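Long-range contacts in branched-chain-amino-acid aminotransferase (Pseudomonas sp. UW4, PDB 6JIF), which catalyses the pyridoxal-phosphate-dependent transfer of amino groups from branched-chain amino acids to 2-oxo acids: residues Thr183-Ile189 / Thr310-Asp316; Asn245-His251 / Phe297-Cys303; Asn253-Asn259 / Glu283-Val289. All coordinates share one frame; numbering follows the deposited sequence.

Contact 1 of 3, residues Thr183-Ile189 / Thr310-Asp316; sequences TPHNFQI and TPIGGID
Gln188 and Asp316 each hold CG anti to the backbone N (chi1 -174° and 180°), which lays the two side chains side by side, pointing the same way. Gln188 NE2 donates to Asp316 OD2 over 3.2 Å in a nearly straight bond; the oxygen lies close to the amide plane and is met on the anti side of the carboxylate. With an alanine in place of Gln188, that carboxylate oxygen would probably lose its amide partner and the Asp316 carboxylate would be freer to turn. Phe187 instead keeps CG beside its backbone N, and its CE1 meets Ile312 CG1 at 3.6 Å. The methyl CG2 of Thr310 touches two rings, 3.8 Å from Phe187 CZ at the ring edge and 3.4 Å from His185 CD2. Along the backbone, Phe187 N to Gly314 O (3.0 Å), Asp316 N to Phe187 O (2.8 Å) and Ile189 N to Asp316 O (2.9 Å) form the alternating ladder of a parallel strand pair, strongly twisted, its short axes 51° apart. Strand 185-189 also bonds to strand 227-230, where Ile228 packs on Phe187, Ile189 and Ile315, while strand 308-317 continues the mixed sheet to strand 297-304.

Contact 2 of 3, residues Asn245-His251 / Phe297-Cys303; sequences NFFGITH and FKEAGAC. With PLP (pyridoxal-5'-phosphate), chain D.
Phe246 turns its ring edge toward the face of Phe297, an offset edge-to-face pair with centroids 5.9 Å apart and planes at 66°. Gly248 lies over a face of the Phe297 ring too: its CA is 3.9 Å from the centroid of that ring, a CH-pi contact. Phe246 CE1 also rests on Ala300 CB, so Phe246 lies between Phe297 and Ala300, touching both, on one side of this antiparallel pair. On the other side the roles of the strands are exchanged, and Phe247 covers Gly301. Phe247 holds CG between its backbone N and carbonyl carbon (chi1 68°), which folds the ring across the neighbouring strand until the CA of Gly301 sits over one face, 3.9 Å from the Phe247 centroid, in a second CH-pi contact. Beyond this the register slips by one, because Lys298 and Glu299 both face Ile249 in a classic beta bulge: Ile249 N donates to Glu299 O at 2.9 Å, and Lys298 N to Ile249 O at 2.8 Å. The Lys298 chain runs extended past Thr250 O, and its NZ bonds to Asn253. At the opposite end, Asn245 N and O both pair with Cys303. Asn245 OD1 lies 3.6 Å from PLP C6, while Asn245 ND2 is held by Leu264 O. Chemically, this is a largely buried strand pair, apolar around its phenylalanines, whose polar side-chain ends find partners outside the two segments: the Glu299 carboxylate takes bonds from Val333 N and Thr334 OG1, at the start of helix 332-346, which would probably stabilise its charge. Asn245 meets the cofactor ring by van der Waals contact, whereas Arg102, Tyr209, Ile267, Thr268 and Thr305 hydrogen-bond to PLP.

Contact 3 of 3, residues Asn253-Asn259 / Glu283-Val289; sequences NKFVTPN and EVVEGDV
Val289 overlaps two residues of the facing strand with one methyl: its CG2 lies 3.9 Å from Val256 CG1 and 3.9 Å from Pro258 CG. Val256 in turn runs alongside Val285, both pointing the same way, with Val256 CG2 4.0 Å from Val285 CB. On the reverse side of the sheet, Phe255 CB touches Val284 CG2 at 4.1 Å, and Thr257 lies beside Glu286, its CG2 3.9 Å from Glu286 CG. In Thr257 OG1 is anti to the backbone N (chi1 -169°), which leaves CG2 to meet Glu286 while the hydroxyl bonds to Phe246 O.

The backbones run parallel, their short axes 18° apart. Phe255 and Thr257 each use both N and O in the ladder, from Phe255 N on Glu283 O to Gly287 N on Thr257 O, and Asn259 N adds a last bond to Gly287 O. Before the first rung, a water accepts from Glu283 N at 2.9 Å, its other leg to Asn253 O being doubtful; after the last, another gives its protons to Asn259 O and Asp288 OD1.

Helix 267-278 connects the two parallel strands in a beta-alpha-beta crossover and packs on the face of Phe255, Thr257 and Val284, while Phe297 packs against Val256 and Val289. Ile267 and Thr268, at its start, hydrogen-bond to PLP. The strands are joined by backbone hydrogen bonds, with apolar contacts among Val256, Val285, Val289 and Pro258. Charge adds little: Lys254 NZ stays 4.8 Å from Glu283 OE1, so any attraction is probably weak, as is the long ion pair of Lys254 with Asp252.

Followed from the N terminus, the chain enters contact 1 at residues 183-189 and completes it only at 310-316, closing the longest of the three loops. Within that loop, contact 2 opens at 245-251 and closes at 297-303; within contact 2 in turn, contact 3 opens at 253-259 and closes at 283-289. The loops thus nest and none cross. All three lie in one mixed sheet. Contacts 1 and 2, with centres about 10 Å apart, meet where strand 297-304 runs antiparallel to strand 308-317. Contacts 2 and 3, with centres about 9 Å apart, meet through strands 245-250 and 255-258. Contacts 1 and 3 do not touch.

Contact 1 of 3, residues Thr183-Ile189 / Thr310-Asp316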
loop_
_atom_site.group_PDB
_atom_site.type_symbol
_atom_site.label_atom_id
_atom_site.label_comp_id
_atom_site.label_asym_id
_atom_site.label_seq_id
_atom_site.Cartn_x
_atom_site.Cartn_y
_atom_site.Cartn_z
ATOM N N THR B 183 -21.779 21.826 -7.424
ATOM C CA THR B 183 -21.222 23.139 -7.186
ATOM C C THR B 183 -19.748 23.027 -7.468
ATOM O O THR B 183 -19.208 21.911 -7.417
ATOM C CB THR B 183 -21.438 23.602 -5.738
ATOM O OG1 THR B 183 -21.184 24.997 -5.674
ATOM C CG2 THR B 183 -20.467 22.845 -4.800
ATOM N N PRO B 184 -19.080 24.115 -7.846
ATOM C CA PRO B 184 -17.621 24.023 -8.055
ATOM C C PRO B 184 -16.821 23.937 -6.764
ATOM O O PRO B 184 -17.120 24.592 -5.766
ATOM C CB PRO B 184 -17.267 25.335 -8.769
ATOM C CG PRO B 184 -18.606 25.948 -9.198
ATOM C CD PRO B 184 -19.642 25.417 -8.259
ATOM N N HIS B 185 -15.711 23.206 -6.835
ATOM C CA HIS B 185 -14.791 23.040 -5.720
ATOM C C HIS B 185 -13.412 23.353 -6.230
ATOM O O HIS B 185 -13.136 23.128 -7.411
ATOM C CB HIS B 185 -14.761 21.589 -5.206
ATOM C CG HIS B 185 -16.101 21.090 -4.862
ATOM N ND1 HIS B 185 -16.590 21.104 -3.579
ATOM C CD2 HIS B 185 -17.119 20.684 -5.651
ATOM C CE1 HIS B 185 -17.842 20.696 -3.583
ATOM N NE2 HIS B 185 -18.188 20.433 -4.829
ATOM N N ASN B 186 -12.550 23.838 -5.331
ATOM C CA ASN B 186 -11.149 24.151 -5.643
ATOM C C ASN B 186 -10.239 23.019 -5.184
ATOM O O ASN B 186 -10.460 22.445 -4.111
ATOM C CB ASN B 186 -10.684 25.463 -5.007
ATOM C CG ASN B 186 -11.484 26.644 -5.527
ATOM O OD1 ASN B 186 -11.985 26.616 -6.639
ATOM N ND2 ASN B 186 -11.615 27.693 -4.711
ATOM N N PHE B 187 -9.210 22.727 -5.996
ATOM C CA PHE B 187 -8.229 21.673 -5.681
ATOM C C PHE B 187 -6.831 22.245 -5.813
ATOM O O PHE B 187 -6.643 23.277 -6.466
ATOM C CB PHE B 187 -8.387 20.437 -6.602
ATOM C CG PHE B 187 -9.737 19.745 -6.491
ATOM C CD1 PHE B 187 -10.838 20.266 -7.110
ATOM C CD2 PHE B 187 -9.863 18.566 -5.747
ATOM C CE1 PHE B 187 -12.092 19.613 -7.019
ATOM C CE2 PHE B 187 -11.058 17.937 -5.651
ATOM C CZ PHE B 187 -12.202 18.476 -6.295
ATOM N N GLN B 188 -5.840 21.581 -5.190
ATOM C CA GLN B 188 -4.457 22.062 -5.145
ATOM C C GLN B 188 -3.490 21.030 -5.720
ATOM O O GLN B 188 -3.530 19.865 -5.329
ATOM C CB GLN B 188 -4.040 22.348 -3.715
ATOM C CG GLN B 188 -2.667 22.983 -3.619
ATOM C CD GLN B 188 -2.255 23.176 -2.205
ATOM O OE1 GLN B 188 -2.222 22.244 -1.402
ATOM N NE2 GLN B 188 -1.950 24.428 -1.861
ATOM N N ILE B 189 -2.616 21.451 -6.627
ATOM C CA ILE B 189 -1.574 20.508 -7.107
ATOM C C ILE B 189 -0.695 20.075 -5.949
ATOM O O ILE B 189 -0.282 20.878 -5.116
ATOM C CB ILE B 189 -0.728 21.142 -8.228
ATOM C CG1 ILE B 189 -1.584 21.386 -9.464
ATOM C CG2 ILE B 189 0.508 20.277 -8.568
ATOM C CD1 ILE B 189 -2.460 20.218 -9.925
ATOM N N THR B 310 -17.506 15.749 -9.645
ATOM C CA THR B 310 -17.246 16.909 -8.796
ATOM C C THR B 310 -16.768 18.022 -9.714
ATOM O O THR B 310 -15.694 17.890 -10.308
ATOM C CB THR B 310 -16.183 16.574 -7.751
ATOM O OG1 THR B 310 -16.625 15.451 -6.967
ATOM C CG2 THR B 310 -15.907 17.782 -6.859
ATOM N N PRO B 311 -17.517 19.105 -9.904
ATOM C CA PRO B 311 -17.030 20.183 -10.771
ATOM C C PRO B 311 -15.828 20.878 -10.134
ATOM O O PRO B 311 -15.755 21.031 -8.914
ATOM C CB PRO B 311 -18.255 21.108 -10.905
ATOM C CG PRO B 311 -19.392 20.274 -10.626
ATOM C CD PRO B 311 -18.912 19.323 -9.527
ATOM N N ILE B 312 -14.836 21.211 -10.964
ATOM C CA ILE B 312 -13.656 21.923 -10.492
ATOM C C ILE B 312 -13.860 23.408 -10.760
ATOM O O ILE B 312 -14.070 23.818 -11.908
ATOM C CB ILE B 312 -12.368 21.421 -11.146
ATOM C CG1 ILE B 312 -12.098 19.996 -10.646
ATOM C CG2 ILE B 312 -11.223 22.385 -10.807
ATOM C CD1 ILE B 312 -11.200 19.230 -11.544
ATOM N N GLY B 313 -13.831 24.195 -9.704
ATOM C CA GLY B 313 -13.901 25.643 -9.884
ATOM C C GLY B 313 -12.507 26.132 -10.264
ATOM O O GLY B 313 -12.308 26.713 -11.345
ATOM N N GLY B 314 -11.509 25.775 -9.483
ATOM C CA GLY B 314 -10.166 26.253 -9.777
ATOM C C GLY B 314 -9.152 25.244 -9.301
ATOM O O GLY B 314 -9.409 24.478 -8.372
ATOM N N ILE B 315 -7.979 25.289 -9.912
ATOM C CA ILE B 315 -6.818 24.512 -9.481
ATOM C C ILE B 315 -5.736 25.484 -9.035
ATOM O O ILE B 315 -5.361 26.376 -9.800
ATOM C CB ILE B 315 -6.278 23.609 -10.601
ATOM C CG1 ILE B 315 -7.353 22.560 -10.910
ATOM C CG2 ILE B 315 -4.960 23.001 -10.170
ATOM C CD1 ILE B 315 -7.017 21.685 -12.093
ATOM N N ASP B 316 -5.230 25.287 -7.822
ATOM C CA ASP B 316 -4.114 26.090 -7.299
ATOM C C ASP B 316 -2.802 25.402 -7.672
ATOM O O ASP B 316 -2.598 24.220 -7.368
ATOM C CB ASP B 316 -4.244 26.216 -5.788
ATOM C CG ASP B 316 -3.146 27.023 -5.168
ATOM O OD1 ASP B 316 -3.074 28.195 -5.509
ATOM O OD2 ASP B 316 -2.383 26.494 -4.327
#

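Contact 2 of 3, residues Asn245-His251 / Phe297-Cys303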
loop_
_atom_site.group_PDB
_atom_site.type_symbol
_atom_site.label_atom_id
_atom_site.label_comp_id
_atom_site.label_asym_id
_atom_site.label_seq_id
_atom_site.Cartn_x
_atom_site.Cartn_y
_atom_site.Cartn_z
ATOM N N ASN B 245 -11.049 10.521 -11.320
ATOM C CA ASN B 245 -10.366 10.868 -12.560
ATOM C C ASN B 245 -10.632 12.321 -12.927
ATOM O O ASN B 245 -11.652 12.901 -12.523
ATOM C CB ASN B 245 -10.818 9.989 -13.704
ATOM C CG ASN B 245 -10.351 8.558 -13.525
ATOM O OD1 ASN B 245 -11.155 7.645 -13.453
ATOM N ND2 ASN B 245 -9.056 8.390 -13.364
ATOM N N PHE B 246 -9.694 12.916 -13.688
ATOM C CA PHE B 246 -9.837 14.293 -14.178
ATOM C C PHE B 246 -10.487 14.277 -15.556
ATOM O O PHE B 246 -10.224 13.391 -16.361
ATOM C CB PHE B 246 -8.464 14.972 -14.286
ATOM C CG PHE B 246 -8.499 16.356 -14.882
ATOM C CD1 PHE B 246 -8.736 17.472 -14.068
ATOM C CD2 PHE B 246 -8.279 16.563 -16.237
ATOM C CE1 PHE B 246 -8.788 18.772 -14.593
ATOM C CE2 PHE B 246 -8.288 17.889 -16.773
ATOM C CZ PHE B 246 -8.567 18.971 -15.959
ATOM N N PHE B 247 -11.330 15.255 -15.835
ATOM C CA PHE B 247 -11.658 15.537 -17.224
ATOM C C PHE B 247 -11.685 17.056 -17.417
ATOM O O PHE B 247 -11.963 17.819 -16.483
ATOM C CB PHE B 247 -12.969 14.860 -17.666
ATOM C CG PHE B 247 -14.192 15.427 -17.016
ATOM C CD1 PHE B 247 -14.822 16.566 -17.536
ATOM C CD2 PHE B 247 -14.690 14.873 -15.849
ATOM C CE1 PHE B 247 -15.954 17.103 -16.914
ATOM C CE2 PHE B 247 -15.797 15.432 -15.204
ATOM C CZ PHE B 247 -16.435 16.551 -15.744
ATOM N N GLY B 248 -11.310 17.475 -18.619
ATOM C CA GLY B 248 -11.465 18.856 -19.036
ATOM C C GLY B 248 -12.348 18.900 -20.269
ATOM O O GLY B 248 -12.389 17.955 -21.042
ATOM N N ILE B 249 -13.049 20.016 -20.455
ATOM C CA ILE B 249 -13.867 20.259 -21.643
ATOM C C ILE B 249 -13.206 21.384 -22.406
ATOM O O ILE B 249 -13.092 22.481 -21.863
ATOM C CB ILE B 249 -15.303 20.670 -21.276
ATOM C CG1 ILE B 249 -15.962 19.643 -20.367
ATOM C CG2 ILE B 249 -16.110 20.942 -22.573
ATOM C CD1 ILE B 249 -16.079 18.234 -20.980
ATOM N N THR B 250 -12.716 21.127 -23.614
ATOM C CA THR B 250 -11.998 22.147 -24.365
ATOM C C THR B 250 -12.938 23.220 -24.907
ATOM O O THR B 250 -14.160 23.066 -24.945
ATOM C CB THR B 250 -11.252 21.563 -25.556
ATOM O OG1 THR B 250 -12.218 21.037 -26.480
ATOM C CG2 THR B 250 -10.326 20.494 -25.090
ATOM N N HIS B 251 -12.332 24.302 -25.407
ATOM C CA HIS B 251 -13.132 25.370 -26.005
ATOM C C HIS B 251 -13.917 24.889 -27.209
ATOM O O HIS B 251 -15.012 25.401 -27.462
ATOM C CB HIS B 251 -12.241 26.547 -26.343
ATOM C CG HIS B 251 -11.716 27.220 -25.120
ATOM N ND1 HIS B 251 -12.471 28.107 -24.391
ATOM C CD2 HIS B 251 -10.539 27.091 -24.464
ATOM C CE1 HIS B 251 -11.782 28.501 -23.337
ATOM N NE2 HIS B 251 -10.598 27.911 -23.364
ATOM N N PHE B 297 -9.048 24.495 -21.262
ATOM C CA PHE B 297 -10.359 23.973 -20.865
ATOM C C PHE B 297 -11.272 25.115 -20.464
ATOM O O PHE B 297 -10.850 25.993 -19.714
ATOM C CB PHE B 297 -10.191 22.996 -19.698
ATOM C CG PHE B 297 -9.279 21.865 -20.042
ATOM C CD1 PHE B 297 -9.581 21.033 -21.109
ATOM C CD2 PHE B 297 -8.075 21.692 -19.355
ATOM C CE1 PHE B 297 -8.728 20.000 -21.493
ATOM C CE2 PHE B 297 -7.209 20.654 -19.702
ATOM C CZ PHE B 297 -7.538 19.811 -20.799
ATOM N N LYS B 298 -12.529 25.106 -20.958
ATOM C CA LYS B 298 -13.487 26.073 -20.437
ATOM C C LYS B 298 -14.241 25.528 -19.215
ATOM O O LYS B 298 -14.899 26.292 -18.517
ATOM C CB LYS B 298 -14.450 26.506 -21.552
ATOM C CG LYS B 298 -15.233 25.322 -22.172
ATOM C CD LYS B 298 -16.148 25.845 -23.323
ATOM C CE LYS B 298 -16.977 24.696 -23.920
ATOM N NZ LYS B 298 -18.083 25.088 -24.917
ATOM N N GLU B 299 -14.170 24.231 -18.958
ATOM C CA GLU B 299 -14.766 23.576 -17.805
ATOM C C GLU B 299 -13.858 22.420 -17.438
ATOM O O GLU B 299 -13.111 21.904 -18.288
ATOM C CB GLU B 299 -16.173 22.970 -18.100
ATOM C CG GLU B 299 -17.198 23.919 -18.508
ATOM C CD GLU B 299 -18.551 23.254 -18.736
ATOM O OE1 GLU B 299 -18.838 22.284 -17.989
ATOM O OE2 GLU B 299 -19.321 23.723 -19.647
ATOM N N ALA B 300 -13.931 22.003 -16.181
ATOM C CA ALA B 300 -13.196 20.816 -15.768
ATOM C C ALA B 300 -13.898 20.177 -14.578
ATOM O O ALA B 300 -14.632 20.832 -13.842
ATOM C CB ALA B 300 -11.739 21.151 -15.412
ATOM N N GLY B 301 -13.650 18.888 -14.392
ATOM C CA GLY B 301 -14.275 18.137 -13.329
ATOM C C GLY B 301 -13.505 16.880 -12.992
ATOM O O GLY B 301 -12.457 16.567 -13.577
ATOM N N ALA B 302 -13.966 16.253 -11.920
ATOM C CA ALA B 302 -13.476 14.943 -11.481
ATOM C C ALA B 302 -14.620 13.950 -11.440
ATOM O O ALA B 302 -15.758 14.313 -11.176
ATOM C CB ALA B 302 -12.824 15.025 -10.125
ATOM N N CYS B 303 -14.366 12.713 -11.851
ATOM C CA CYS B 303 -15.437 11.724 -11.880
ATOM C C CYS B 303 -15.018 10.479 -11.093
ATOM O O CYS B 303 -13.834 10.139 -11.041
ATOM C CB CYS B 303 -15.859 11.353 -13.296
ATOM S SG CYS B 303 -14.548 10.773 -14.276
HETATM N N1 PLP D . -9.099 7.600 -9.552
HETATM C C2 PLP D . -8.592 6.898 -8.500
HETATM C C2A PLP D . -7.181 7.199 -8.106
HETATM C C3 PLP D . -9.348 5.906 -7.875
HETATM O O3 PLP D . -8.796 5.174 -6.855
HETATM C C4 PLP D . -10.678 5.661 -8.305
HETATM C C4A PLP D . -11.465 4.467 -7.796
HETATM C C5 PLP D . -11.156 6.433 -9.381
HETATM C C6 PLP D . -10.356 7.360 -9.979
HETATM C C5A PLP D . -12.552 6.364 -9.918
HETATM O O4P PLP D . -12.884 5.078 -10.282
HETATM P P PLP D . -14.427 4.712 -10.454
HETATM O O1P PLP D . -15.072 5.667 -11.429
HETATM O O2P PLP D . -14.346 3.298 -11.048
HETATM O O3P PLP D . -15.171 4.778 -9.123
#

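Contact 3 of 3, residues Asn253-Asn259 / Glu283-Val289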
loop_
_atom_site.group_PDB
_atom_site.type_symbol
_atom_site.label_atom_id
_atom_site.label_comp_id
_atom_site.label_asym_id
_atom_site.label_seq_id
_atom_site.Cartn_x
_atom_site.Cartn_y
_atom_site.Cartn_z
ATOM N N ASN B 253 -15.207 21.938 -27.251
ATOM C CA ASN B 253 -16.174 21.005 -26.700
ATOM C C ASN B 253 -15.720 19.554 -26.751
ATOM O O ASN B 253 -16.552 18.657 -26.760
ATOM C CB ASN B 253 -17.509 21.140 -27.411
ATOM C CG ASN B 253 -18.139 22.477 -27.145
ATOM O OD1 ASN B 253 -18.479 22.771 -26.006
ATOM N ND2 ASN B 253 -18.276 23.301 -28.185
ATOM N N LYS B 254 -14.432 19.299 -26.661
ATOM C CA LYS B 254 -13.957 17.921 -26.566
ATOM C C LYS B 254 -13.827 17.542 -25.108
ATOM O O LYS B 254 -13.390 18.365 -24.289
ATOM C CB LYS B 254 -12.595 17.768 -27.256
ATOM C CG LYS B 254 -12.638 18.162 -28.711
ATOM C CD LYS B 254 -11.333 17.882 -29.399
ATOM C CE LYS B 254 -11.408 18.379 -30.857
ATOM N NZ LYS B 254 -10.051 18.405 -31.435
ATOM N N PHE B 255 -14.162 16.275 -24.792
ATOM C CA PHE B 255 -14.019 15.723 -23.446
ATOM C C PHE B 255 -12.623 15.123 -23.375
ATOM O O PHE B 255 -12.315 14.198 -24.135
ATOM C CB PHE B 255 -15.105 14.683 -23.199
ATOM C CG PHE B 255 -15.047 13.990 -21.849
ATOM C CD1 PHE B 255 -14.157 12.915 -21.641
ATOM C CD2 PHE B 255 -15.890 14.375 -20.803
ATOM C CE1 PHE B 255 -14.129 12.240 -20.407
ATOM C CE2 PHE B 255 -15.868 13.728 -19.575
ATOM C CZ PHE B 255 -14.985 12.637 -19.374
ATOM N N VAL B 256 -11.743 15.703 -22.542
ATOM C CA VAL B 256 -10.328 15.292 -22.509
ATOM C C VAL B 256 -10.018 14.659 -21.161
ATOM O O VAL B 256 -10.320 15.222 -20.109
ATOM C CB VAL B 256 -9.408 16.486 -22.795
ATOM C CG1 VAL B 256 -7.980 16.051 -22.823
ATOM C CG2 VAL B 256 -9.806 17.110 -24.132
ATOM N N THR B 257 -9.380 13.490 -21.185
ATOM C CA THR B 257 -9.020 12.883 -19.905
ATOM C C THR B 257 -7.631 12.235 -19.997
ATOM O O THR B 257 -7.218 11.772 -21.076
ATOM C CB THR B 257 -10.141 11.897 -19.478
ATOM O OG1 THR B 257 -9.935 11.478 -18.123
ATOM C CG2 THR B 257 -10.187 10.673 -20.416
ATOM N N PRO B 258 -6.862 12.236 -18.892
ATOM C CA PRO B 258 -5.500 11.680 -18.935
ATOM C C PRO B 258 -5.435 10.207 -19.273
ATOM O O PRO B 258 -6.311 9.423 -18.917
ATOM C CB PRO B 258 -4.965 11.914 -17.501
ATOM C CG PRO B 258 -5.709 13.212 -17.046
ATOM C CD PRO B 258 -7.112 12.959 -17.634
ATOM N N ASN B 259 -4.347 9.845 -19.953
ATOM C CA ASN B 259 -4.047 8.463 -20.304
ATOM C C ASN B 259 -2.592 8.235 -19.937
ATOM O O ASN B 259 -1.721 8.971 -20.405
ATOM C CB ASN B 259 -4.282 8.267 -21.803
ATOM C CG ASN B 259 -4.042 6.852 -22.255
ATOM O OD1 ASN B 259 -4.109 5.935 -21.472
ATOM N ND2 ASN B 259 -3.823 6.681 -23.534
ATOM N N GLU B 283 -16.793 14.610 -29.027
ATOM C CA GLU B 283 -15.468 14.023 -29.279
ATOM C C GLU B 283 -14.750 13.788 -27.956
ATOM O O GLU B 283 -14.875 14.595 -27.029
ATOM C CB GLU B 283 -14.624 14.941 -30.172
ATOM C CG GLU B 283 -14.661 14.604 -31.644
ATOM C CD GLU B 283 -14.709 15.817 -32.549
ATOM O OE1 GLU B 283 -14.596 16.969 -32.044
ATOM O OE2 GLU B 283 -14.879 15.624 -33.778
ATOM N N VAL B 284 -14.020 12.673 -27.864
ATOM C CA VAL B 284 -13.228 12.345 -26.682
ATOM C C VAL B 284 -11.767 12.295 -27.068
ATOM O O VAL B 284 -11.428 11.778 -28.134
ATOM C CB VAL B 284 -13.680 11.004 -26.074
ATOM C CG1 VAL B 284 -12.650 10.562 -24.993
ATOM C CG2 VAL B 284 -14.998 11.220 -25.447
ATOM N N VAL B 285 -10.914 12.874 -26.226
ATOM C CA VAL B 285 -9.459 12.733 -26.321
ATOM C C VAL B 285 -8.930 12.110 -25.032
ATOM O O VAL B 285 -9.151 12.646 -23.941
ATOM C CB VAL B 285 -8.781 14.091 -26.557
ATOM C CG1 VAL B 285 -7.292 13.880 -26.634
ATOM C CG2 VAL B 285 -9.337 14.787 -27.819
ATOM N N GLU B 286 -8.201 10.996 -25.157
ATOM C CA GLU B 286 -7.465 10.406 -24.049
ATOM C C GLU B 286 -5.983 10.629 -24.296
ATOM O O GLU B 286 -5.417 10.089 -25.245
ATOM C CB GLU B 286 -7.782 8.931 -23.894
ATOM C CG GLU B 286 -9.233 8.675 -23.590
ATOM C CD GLU B 286 -9.470 7.191 -23.438
ATOM O OE1 GLU B 286 -8.788 6.578 -22.570
ATOM O OE2 GLU B 286 -10.285 6.639 -24.206
ATOM N N GLY B 287 -5.362 11.470 -23.488
ATOM C CA GLY B 287 -3.985 11.790 -23.827
ATOM C C GLY B 287 -3.253 12.553 -22.734
ATOM O O GLY B 287 -3.551 12.356 -21.558
ATOM N N ASP B 288 -2.318 13.421 -23.093
ATOM C CA ASP B 288 -1.510 14.159 -22.113
ATOM C C ASP B 288 -2.212 15.473 -21.802
ATOM O O ASP B 288 -2.528 16.249 -22.715
ATOM C CB ASP B 288 -0.119 14.457 -22.652
ATOM C CG ASP B 288 0.756 13.226 -22.761
ATOM O OD1 ASP B 288 0.474 12.225 -22.059
ATOM O OD2 ASP B 288 1.765 13.291 -23.515
ATOM N N VAL B 289 -2.444 15.722 -20.522
ATOM C CA VAL B 289 -3.098 16.932 -20.028
ATOM C C VAL B 289 -2.015 17.734 -19.294
ATOM O O VAL B 289 -1.690 17.469 -18.132
ATOM C CB VAL B 289 -4.296 16.593 -19.129
ATOM C CG1 VAL B 289 -4.955 17.875 -18.578
ATOM C CG2 VAL B 289 -5.458 15.770 -19.917
HETATM O O HOH W 1 -17.316 17.481 -28.822
HETATM O O HOH W 2 -0.666 11.419 -19.659
#